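PDB 4XCB: oxidase/hydroxylase from Streptomyces hygroscopicus subsp. hygroscopicus, which catalyses an oxidative cyclization in the biosynthesis of hygromycin B, probably as a 2-oxoglutarate-dependent oxygenase of the phytanoyl-CoA dioxygenase family. Local coordinates for the interface of chains A and B and the interface of chains A and C. Residues are numbered along the deposited sequence; one frame, centred on the assembly and turned at random. Chains: chain A/B/C, oxidase/hydroxylase.

Contact 1: the interface of chains A and B. Residues chain A 166-168; chain B 9, 12, 129, 132, 134.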
# COMPACT_ATOMS: atom_id res chain seq x y z
N ASN A 166 10.50 3.22 -4.22
CA ASN A 166 10.17 4.02 -3.03
C ASN A 166 11.18 5.12 -2.75
O ASN A 166 10.93 6.00 -1.92
CB ASN A 166 10.05 3.13 -1.80
CG ASN A 166 8.82 2.27 -1.82
OD1 ASN A 166 7.69 2.77 -1.84
ND2 ASN A 166 9.02 0.95 -1.77
N PHE A 167 12.33 5.08 -3.42
CA PHE A 167 13.36 6.09 -3.25
C PHE A 167 13.54 6.88 -4.54
O PHE A 167 13.34 6.33 -5.62
CB PHE A 167 14.71 5.47 -2.87
CG PHE A 167 14.71 4.67 -1.59
CD1 PHE A 167 14.74 5.32 -0.35
CD2 PHE A 167 14.70 3.30 -1.61
CE1 PHE A 167 14.77 4.59 0.82
CE2 PHE A 167 14.73 2.56 -0.44
CZ PHE A 167 14.76 3.22 0.78
N PRO A 168 13.96 8.15 -4.44
CA PRO A 168 14.28 8.91 -5.64
C PRO A 168 15.67 8.58 -6.16
O PRO A 168 16.56 8.20 -5.38
CB PRO A 168 14.21 10.36 -5.17
CG PRO A 168 14.63 10.26 -3.73
CD PRO A 168 14.02 8.98 -3.23
N ARG B 9 22.65 5.38 -0.99
CA ARG B 9 21.37 5.73 -1.60
C ARG B 9 21.09 4.82 -2.79
O ARG B 9 19.99 4.26 -2.92
CB ARG B 9 21.37 7.19 -2.06
CG ARG B 9 21.57 8.19 -0.94
CD ARG B 9 20.54 8.00 0.14
NE ARG B 9 19.20 8.30 -0.35
CZ ARG B 9 18.07 7.98 0.29
NH1 ARG B 9 18.13 7.32 1.44
NH2 ARG B 9 16.90 8.31 -0.23
N LEU B 12 20.29 1.14 -1.78
CA LEU B 12 18.94 0.97 -1.26
C LEU B 12 17.92 1.05 -2.38
O LEU B 12 16.95 0.29 -2.40
CB LEU B 12 18.62 2.03 -0.20
CG LEU B 12 19.20 1.74 1.18
CD1 LEU B 12 18.92 2.90 2.12
CD2 LEU B 12 18.64 0.44 1.72
N TYR B 129 7.44 -0.33 3.13
CA TYR B 129 8.29 0.85 3.13
C TYR B 129 7.57 1.96 3.89
O TYR B 129 6.38 2.18 3.66
CB TYR B 129 8.58 1.32 1.70
CG TYR B 129 9.25 2.67 1.63
CD1 TYR B 129 8.50 3.84 1.49
CD2 TYR B 129 10.63 2.78 1.74
CE1 TYR B 129 9.12 5.08 1.43
CE2 TYR B 129 11.25 4.01 1.69
CZ TYR B 129 10.50 5.15 1.54
OH TYR B 129 11.12 6.38 1.49
N GLY B 132 11.24 6.55 4.60
CA GLY B 132 12.65 6.48 4.26
C GLY B 132 13.33 5.17 4.60
O GLY B 132 14.55 5.05 4.44
N LEU B 134 13.12 0.73 4.41
CA LEU B 134 12.59 -0.55 4.01
C LEU B 134 12.33 -1.39 5.23
O LEU B 134 13.10 -1.37 6.20
CB LEU B 134 13.57 -1.26 3.07
CG LEU B 134 13.73 -0.62 1.70
CD1 LEU B 134 14.95 -1.25 1.01
CD2 LEU B 134 12.48 -0.82 0.86
O HOH W 1 12.02 8.15 -0.69
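This is a two-fold symmetric interface between two copies of the enzyme, part of what joins A and B in the deposited tetramer; whether the same pairing forms in solution the structure alone does not show. The protein belongs to the phytanoyl-CoA dioxygenase (PhyH) family and has the double-stranded beta-helix fold. A loop of chain A, residues 166 to 168, presses against helix 9-18 and strands 128-130 and 133-135 of chain B. The patch is mostly apolar and aromatic.

A:Asn166 and B:Tyr129 meet tip to tip. The amide of A:Asn166 stacks, offset, over the CB-CG end of the tyrosine, 5° from parallel. CB of A:Asn166 sits over the ring centre, 3.5 Å from the centroid of B:Tyr129. Both CG atoms are also 3.5 Å apart, A:Asn166 CG to B:Tyr129 CG. OD1 of A:Asn166 lies by CD1 of B:Tyr129, and ND2 by its CB. The tyrosine CG is anti to its backbone N (chi1 170°), and its ring is laid along the loop of chain A.

A:Phe167 buries the most surface of the residues here (86 Å²). The CE2 edge of B:Tyr129 points at the phenylalanine face near CE1 and CZ, with planes 84° apart. CE1 of A:Phe167 is 3.7 Å from CE2 of B:Tyr129. B:Leu12 lies on the opposite side, its CB 3.9 Å from CE2 of A:Phe167 and its backbone O nearer the rim. The ring is thus held between the two. The carbonyl O of B:Gly132 lies at the phenylalanine edge, in plane, 3.7 Å from CE1 of A:Phe167. B:Leu134 adds its CG.

Water 1 links the polar groups, 2.7 Å from the backbone O of A:Asn166 and 3.0 Å from the phenol OH of B:Tyr129. An alanine in place of B:Tyr129 would remove the ring under A:Asn166 and the hydroxyl that helps hold water 1, and would probably loosen the seat of A:Phe167.

Contact 2: the interface of chains A and C. Residues chain A 238, 241, 245-249, 251; chain C 85-88, 230-231.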
# COMPACT_ATOMS: atom_id res chain seq x y z
N LEU A 238 2.79 21.88 -17.73
CA LEU A 238 2.52 22.99 -16.81
C LEU A 238 3.70 23.13 -15.85
O LEU A 238 4.12 22.15 -15.23
CB LEU A 238 1.22 22.75 -16.06
CG LEU A 238 0.77 23.84 -15.09
CD1 LEU A 238 0.38 25.10 -15.85
CD2 LEU A 238 -0.40 23.36 -14.26
N GLU A 241 1.43 25.51 -10.56
CA GLU A 241 0.03 25.90 -10.35
C GLU A 241 -0.10 27.38 -10.66
O GLU A 241 0.87 28.13 -10.51
CB GLU A 241 -0.42 25.60 -8.92
CG GLU A 241 -0.08 26.69 -7.92
CD GLU A 241 -0.47 26.34 -6.50
OE1 GLU A 241 -0.65 25.14 -6.20
OE2 GLU A 241 -0.60 27.28 -5.68
N LEU A 245 -5.47 29.29 -9.40
CA LEU A 245 -5.74 27.86 -9.22
C LEU A 245 -6.72 27.31 -10.26
O LEU A 245 -7.43 26.32 -10.00
CB LEU A 245 -6.29 27.61 -7.81
CG LEU A 245 -5.28 27.75 -6.68
CD1 LEU A 245 -5.89 27.22 -5.39
CD2 LEU A 245 -3.99 27.03 -7.02
N ARG A 246 -6.76 27.93 -11.43
CA ARG A 246 -7.57 27.42 -12.53
C ARG A 246 -6.73 26.74 -13.61
O ARG A 246 -7.28 26.15 -14.53
CB ARG A 246 -8.39 28.55 -13.16
CG ARG A 246 -9.34 29.20 -12.19
CD ARG A 246 -10.73 28.56 -12.27
NE ARG A 246 -11.60 29.05 -11.21
CZ ARG A 246 -12.18 30.25 -11.19
NH1 ARG A 246 -11.97 31.11 -12.18
NH2 ARG A 246 -12.96 30.59 -10.17
N GLY A 247 -5.42 26.83 -13.48
CA GLY A 247 -4.52 26.29 -14.48
C GLY A 247 -4.51 24.78 -14.49
O GLY A 247 -4.35 24.15 -13.44
N ALA A 248 -4.68 24.20 -15.67
CA ALA A 248 -4.67 22.75 -15.82
C ALA A 248 -3.39 22.29 -16.48
O ALA A 248 -2.80 23.02 -17.26
CB ALA A 248 -5.87 22.30 -16.63
N GLY A 249 -2.96 21.09 -16.13
CA GLY A 249 -1.84 20.47 -16.80
C GLY A 249 -1.05 19.59 -15.87
O GLY A 249 -1.42 19.35 -14.72
N VAL A 251 2.55 18.73 -14.05
CA VAL A 251 3.83 19.24 -13.56
C VAL A 251 4.73 18.08 -13.22
O VAL A 251 4.53 17.38 -12.22
CB VAL A 251 3.65 20.14 -12.31
CG1 VAL A 251 5.00 20.69 -11.86
CG2 VAL A 251 2.67 21.28 -12.59
N PRO C 85 0.74 20.30 -6.89
CA PRO C 85 0.27 21.54 -7.50
C PRO C 85 -1.25 21.52 -7.58
O PRO C 85 -1.82 20.50 -7.98
CB PRO C 85 0.91 21.51 -8.89
CG PRO C 85 2.15 20.70 -8.69
CD PRO C 85 1.76 19.62 -7.70
N LEU C 86 -1.87 22.62 -7.20
CA LEU C 86 -3.29 22.62 -6.88
C LEU C 86 -4.19 23.23 -7.96
O LEU C 86 -3.78 24.13 -8.70
CB LEU C 86 -3.49 23.38 -5.57
CG LEU C 86 -4.36 22.86 -4.43
CD1 LEU C 86 -3.96 21.45 -4.03
CD2 LEU C 86 -4.26 23.82 -3.24
N ARG C 87 -5.41 22.72 -8.03
CA ARG C 87 -6.45 23.29 -8.88
C ARG C 87 -7.76 23.32 -8.10
O ARG C 87 -8.06 22.41 -7.33
CB ARG C 87 -6.62 22.48 -10.16
CG ARG C 87 -7.44 23.17 -11.21
CD ARG C 87 -7.66 22.28 -12.42
NE ARG C 87 -8.28 23.09 -13.45
CZ ARG C 87 -8.75 22.65 -14.61
NH1 ARG C 87 -8.65 21.37 -14.93
NH2 ARG C 87 -9.29 23.52 -15.46
N LEU C 88 -8.52 24.40 -8.27
CA LEU C 88 -9.88 24.46 -7.75
C LEU C 88 -10.80 23.69 -8.68
O LEU C 88 -10.87 23.98 -9.87
CB LEU C 88 -10.32 25.93 -7.63
CG LEU C 88 -11.75 26.15 -7.12
CD1 LEU C 88 -11.89 25.69 -5.68
CD2 LEU C 88 -12.11 27.64 -7.26
N THR C 230 -3.50 19.68 -10.43
CA THR C 230 -3.71 20.42 -11.66
C THR C 230 -4.13 19.60 -12.87
O THR C 230 -4.66 20.17 -13.84
CB THR C 230 -2.45 21.20 -12.06
OG1 THR C 230 -1.33 20.30 -12.13
CG2 THR C 230 -2.19 22.28 -11.03
N PHE C 231 -3.91 18.29 -12.84
CA PHE C 231 -4.28 17.47 -13.99
C PHE C 231 -5.67 16.87 -13.85
O PHE C 231 -6.09 16.11 -14.71
CB PHE C 231 -3.25 16.36 -14.23
CG PHE C 231 -2.89 15.61 -12.99
CD1 PHE C 231 -1.81 16.01 -12.21
CD2 PHE C 231 -3.63 14.50 -12.60
CE1 PHE C 231 -1.48 15.32 -11.06
CE2 PHE C 231 -3.30 13.83 -11.45
CZ PHE C 231 -2.25 14.24 -10.68
O HOH W 2 -3.57 25.65 -11.17
O HOH W 3 0.71 18.45 -11.98
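Chain A lays a loop, residues 238 to 251, against the start of strand 86-96 and the loop at C:Thr230, just after strand 220-229, in chain C. The two copies are related by a two-fold axis. The contact mixes backbone bonds with side chains; whether it persists in solution the structure alone does not show.

A:Glu241 and C:Leu86 lie side by side and point the same way. CG of A:Glu241 takes the crowded position between backbone N and carbonyl carbon (chi1 85°), and the chain is extended beyond it. Its carboxylate OE1 accepts the backbone N-H of C:Leu86 at 3.0 Å, using the anti lone pair. Two residues on, the backbone N of C:Leu88 donates to the backbone O of A:Leu245 at 2.8 Å. That bond is nearly straight, 167° at the hydrogen, and lies in the carbonyl plane.

C:Arg87, between them, reaches along the loop, its CG anti to the backbone N and its chain extended to NE. CB of A:Ala248 sits over one guanidinium face, toward the rim, 3.5 Å from CZ of C:Arg87. The bond from NE of C:Arg87 to A:Arg246 O is weak.

A:Leu238 and C:Thr230 meet tip to tip, with CD2 of A:Leu238 3.7 Å from CB of C:Thr230. A:Val251 crosses C:Pro85 obliquely. The backbone of C:Thr230 accepts the N-H of A:Gly249, O to N 3.0 Å.

Water 2 joins A:Gly247 O to C:Leu86 O. Water 3 joins A:Val251 N to the C:Thr230 hydroxyl, as a further partner of that group. The hydroxyl, OG1 of C:Thr230, donates its hydrogen to the backbone O of A:Gly249 at 2.8 Å, approaching from 37° above the carbonyl plane.

The C-alpha centres of contact 1 and contact 2 are about 28 Å apart. They share no residues. Chain A takes part in both, through separate loops: the one after the 3-10 helix 162-164 in contact 1, and the stretch after strand 220-229 in contact 2. By symmetry each copy also supplies the other side, helix 9-18 with strands 128-130 and 133-135 in contact 1, and the start of strand 86-96 with residues 230-231 in contact 2. The stretch after strand 220-229 therefore serves both sides of contact 2. One copy can bind two neighbours, so the two pairings could together build the deposited tetramer.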